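Local coordinates for protein peptidoglycan D,D-transpeptidase FtsI (Yersinia pestis, PDB 6SYN) that probably cross-links peptidoglycan strands as a class B penicillin-binding protein, a D,D-transpeptidase inhibited by beta-lactams, at residues 429-437 against 503-512. Sequence-based numbering, arbitrary orientation.
Sequences AAIKGYRIA and LRTMNIEPDA
Tyr434 lays its ring between Leu503 and Pro510, one over each face, and this sandwich is the tightly packed half of the contact. Leu503 CD1 makes a CH-pi contact 3.8 Å from the centroid of the Tyr434 ring, only 14° off the normal; a branched leucine can cover the ring with both methyls. Although CB of Tyr434 starts away from the 503-512 segment, chi1 of -68° swings the ring back over Leu503, and its OH donates to Ile508 O at 2.7 Å; a hydroxyl suits a ring whose outer end meets a backbone carbonyl. The ring edge at CE2 comes down over the face of the Arg504 guanidinium, the planes 77° apart. A straight backbone bond, Asp511 N to Gly433 O at 3.0 Å, ties the two segments together beside the sandwich; glycine suits the positive phi of this type II turn. The solvent side is looser: Arg435 NE stays 4.4 Å from Asp511 OD2, beyond a salt bridge. Arg435 NH2 makes a salt bridge with Glu417, and Asp511 OD1 a hydrogen bond with Ser467. Packed on Pro465, the segment after the Schellman motif ending helix 492-505 runs past the loop between helix 406-416 and edge strand 437-446.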
loop_
_atom_site.group_PDB
_atom_site.type_symbol
_atom_site.label_atom_id
_atom_site.label_comp_id
_atom_site.label_asym_id
_atom_site.label_seq_id
_atom_site.Cartn_x
_atom_site.Cartn_y
_atom_site.Cartn_z
ATOM N N ALA A 429 13.737 -2.816 13.328
ATOM C CA ALA A 429 12.267 -2.981 13.439
ATOM C C ALA A 429 11.857 -3.454 14.841
ATOM O O ALA A 429 10.645 -3.526 15.086
ATOM C CB ALA A 429 11.785 -3.956 12.399
ATOM N N ALA A 430 12.812 -3.778 15.723
ATOM C CA ALA A 430 12.536 -4.308 17.080
ATOM C C ALA A 430 11.654 -3.313 17.838
ATOM O O ALA A 430 11.928 -2.099 17.754
ATOM C CB ALA A 430 13.816 -4.583 17.831
ATOM N N ILE A 431 10.638 -3.833 18.534
ATOM C CA ILE A 431 9.641 -3.052 19.319
ATOM C C ILE A 431 9.841 -3.380 20.796
ATOM O O ILE A 431 9.857 -4.577 21.127
ATOM C CB ILE A 431 8.209 -3.389 18.868
ATOM C CG1 ILE A 431 8.082 -3.310 17.346
ATOM C CG2 ILE A 431 7.190 -2.518 19.591
ATOM C CD1 ILE A 431 6.692 -3.022 16.860
ATOM N N LYS A 432 9.951 -2.356 21.638
ATOM C CA LYS A 432 10.230 -2.512 23.086
ATOM C C LYS A 432 9.024 -3.188 23.751
ATOM O O LYS A 432 7.911 -2.619 23.694
ATOM C CB LYS A 432 10.550 -1.154 23.724
ATOM C CG LYS A 432 11.819 -0.467 23.230
ATOM C CD LYS A 432 13.105 -1.202 23.565
ATOM C CE LYS A 432 14.352 -0.460 23.125
ATOM N NZ LYS A 432 14.729 0.623 24.064
ATOM N N GLY A 433 9.244 -4.373 24.329
ATOM C CA GLY A 433 8.264 -5.096 25.161
ATOM C C GLY A 433 7.415 -6.065 24.358
ATOM O O GLY A 433 6.454 -6.610 24.937
ATOM N N TYR A 434 7.749 -6.281 23.082
ATOM C CA TYR A 434 7.011 -7.176 22.153
ATOM C C TYR A 434 8.003 -8.028 21.359
ATOM O O TYR A 434 9.099 -7.528 21.023
ATOM C CB TYR A 434 6.152 -6.377 21.170
ATOM C CG TYR A 434 4.971 -5.650 21.764
ATOM C CD1 TYR A 434 3.747 -6.276 21.930
ATOM C CD2 TYR A 434 5.066 -4.314 22.127
ATOM C CE1 TYR A 434 2.655 -5.601 22.453
ATOM C CE2 TYR A 434 3.986 -3.625 22.656
ATOM C CZ TYR A 434 2.774 -4.271 22.820
ATOM O OH TYR A 434 1.709 -3.592 23.338
ATOM N N ARG A 435 7.602 -9.268 21.065
ATOM C CA ARG A 435 8.286 -10.206 20.139
ATOM C C ARG A 435 7.650 -10.070 18.755
ATOM O O ARG A 435 6.403 -9.976 18.687
ATOM C CB ARG A 435 8.120 -11.654 20.607
ATOM C CG ARG A 435 8.523 -11.915 22.052
ATOM C CD ARG A 435 7.883 -13.189 22.572
ATOM N NE ARG A 435 8.122 -14.342 21.712
ATOM C CZ ARG A 435 7.468 -15.501 21.785
ATOM N NH1 ARG A 435 6.512 -15.681 22.685
ATOM N NH2 ARG A 435 7.773 -16.484 20.954
ATOM N N ILE A 436 8.463 -10.073 17.693
ATOM C CA ILE A 436 7.984 -9.880 16.293
ATOM C C ILE A 436 8.627 -10.925 15.375
ATOM O O ILE A 436 9.779 -11.310 15.620
ATOM C CB ILE A 436 8.227 -8.440 15.783
ATOM C CG1 ILE A 436 9.706 -8.126 15.545
ATOM C CG2 ILE A 436 7.583 -7.418 16.709
ATOM C CD1 ILE A 436 9.941 -6.773 14.912
ATOM N N ALA A 437 7.872 -11.359 14.365
ATOM C CA ALA A 437 8.307 -12.266 13.282
ATOM C C ALA A 437 8.278 -11.500 11.953
ATOM O O ALA A 437 7.185 -11.350 11.361
ATOM C CB ALA A 437 7.422 -13.486 13.256
ATOM N N LEU A 503 0.068 -1.861 18.029
ATOM C CA LEU A 503 -0.052 -2.757 19.218
ATOM C C LEU A 503 -0.570 -1.964 20.425
ATOM O O LEU A 503 -1.392 -2.516 21.180
ATOM C CB LEU A 503 1.308 -3.391 19.527
ATOM C CG LEU A 503 1.735 -4.504 18.573
ATOM C CD1 LEU A 503 3.242 -4.689 18.577
ATOM C CD2 LEU A 503 1.031 -5.808 18.920
ATOM N N ARG A 504 -0.107 -0.721 20.583
ATOM C CA ARG A 504 -0.425 0.161 21.739
ATOM C C ARG A 504 -1.819 0.779 21.571
ATOM O O ARG A 504 -2.597 0.728 22.545
ATOM C CB ARG A 504 0.662 1.230 21.912
ATOM C CG ARG A 504 1.915 0.727 22.615
ATOM C CD ARG A 504 1.614 0.086 23.961
ATOM N NE ARG A 504 2.707 -0.448 24.777
ATOM C CZ ARG A 504 4.023 -0.390 24.541
ATOM N NH1 ARG A 504 4.850 -0.943 25.415
ATOM N NH2 ARG A 504 4.534 0.191 23.468
ATOM N N THR A 505 -2.122 1.340 20.398
ATOM C CA THR A 505 -3.469 1.866 20.048
ATOM C C THR A 505 -4.522 0.792 20.338
ATOM O O THR A 505 -5.522 1.102 20.999
ATOM C CB THR A 505 -3.564 2.271 18.571
ATOM O OG1 THR A 505 -2.545 3.224 18.269
ATOM C CG2 THR A 505 -4.920 2.845 18.215
ATOM N N MET A 506 -4.270 -0.430 19.866
ATOM C CA MET A 506 -5.204 -1.585 19.923
ATOM C C MET A 506 -5.094 -2.305 21.274
ATOM O O MET A 506 -5.709 -3.386 21.408
ATOM C CB MET A 506 -4.892 -2.553 18.776
ATOM C CG MET A 506 -5.085 -1.919 17.407
ATOM S SD MET A 506 -6.737 -1.189 17.234
ATOM C CE MET A 506 -7.731 -2.676 17.182
ATOM N N ASN A 507 -4.351 -1.725 22.228
ATOM C CA ASN A 507 -4.234 -2.162 23.645
ATOM C C ASN A 507 -3.847 -3.643 23.725
ATOM O O ASN A 507 -4.547 -4.385 24.441
ATOM C CB ASN A 507 -5.538 -1.938 24.417
ATOM C CG ASN A 507 -5.987 -0.493 24.469
ATOM O OD1 ASN A 507 -5.177 0.413 24.661
ATOM N ND2 ASN A 507 -7.283 -0.272 24.324
ATOM N N ILE A 508 -2.778 -4.065 23.041
ATOM C CA ILE A 508 -2.342 -5.496 23.011
ATOM C C ILE A 508 -1.363 -5.750 24.161
ATOM O O ILE A 508 -0.364 -5.018 24.260
ATOM C CB ILE A 508 -1.733 -5.885 21.650
ATOM C CG1 ILE A 508 -2.672 -5.563 20.483
ATOM C CG2 ILE A 508 -1.319 -7.351 21.649
ATOM C CD1 ILE A 508 -3.999 -6.294 20.523
ATOM N N GLU A 509 -1.650 -6.765 24.984
ATOM C CA GLU A 509 -0.796 -7.206 26.118
ATOM C C GLU A 509 0.600 -7.499 25.573
ATOM O O GLU A 509 0.751 -8.314 24.666
ATOM C CB GLU A 509 -1.408 -8.425 26.817
ATOM C CG GLU A 509 -0.993 -8.576 28.277
ATOM C CD GLU A 509 -1.821 -7.786 29.287
ATOM O OE1 GLU A 509 -3.070 -7.857 29.220
ATOM O OE2 GLU A 509 -1.215 -7.103 30.149
ATOM N N PRO A 510 1.649 -6.803 26.069
ATOM C CA PRO A 510 3.038 -7.097 25.706
ATOM C C PRO A 510 3.426 -8.580 25.813
ATOM O O PRO A 510 2.713 -9.325 26.448
ATOM C CB PRO A 510 3.842 -6.272 26.721
ATOM C CG PRO A 510 2.951 -5.090 27.018
ATOM C CD PRO A 510 1.542 -5.644 26.968
ATOM N N ASP A 511 4.577 -8.938 25.234
ATOM C CA ASP A 511 4.902 -10.307 24.753
ATOM C C ASP A 511 6.209 -10.838 25.366
ATOM O O ASP A 511 6.402 -12.067 25.328
ATOM C CB ASP A 511 4.983 -10.299 23.224
ATOM C CG ASP A 511 4.262 -11.451 22.553
ATOM O OD1 ASP A 511 3.400 -12.065 23.213
ATOM O OD2 ASP A 511 4.569 -11.729 21.383
ATOM N N ALA A 512 7.095 -9.967 25.862
ATOM C CA ALA A 512 8.244 -10.345 26.725
ATOM C C ALA A 512 8.812 -9.098 27.415
ATOM O O ALA A 512 9.304 -8.190 26.750
ATOM C CB ALA A 512 9.305 -11.059 25.920
HETATM O O HOH W 1 5.996 -14.438 25.261
#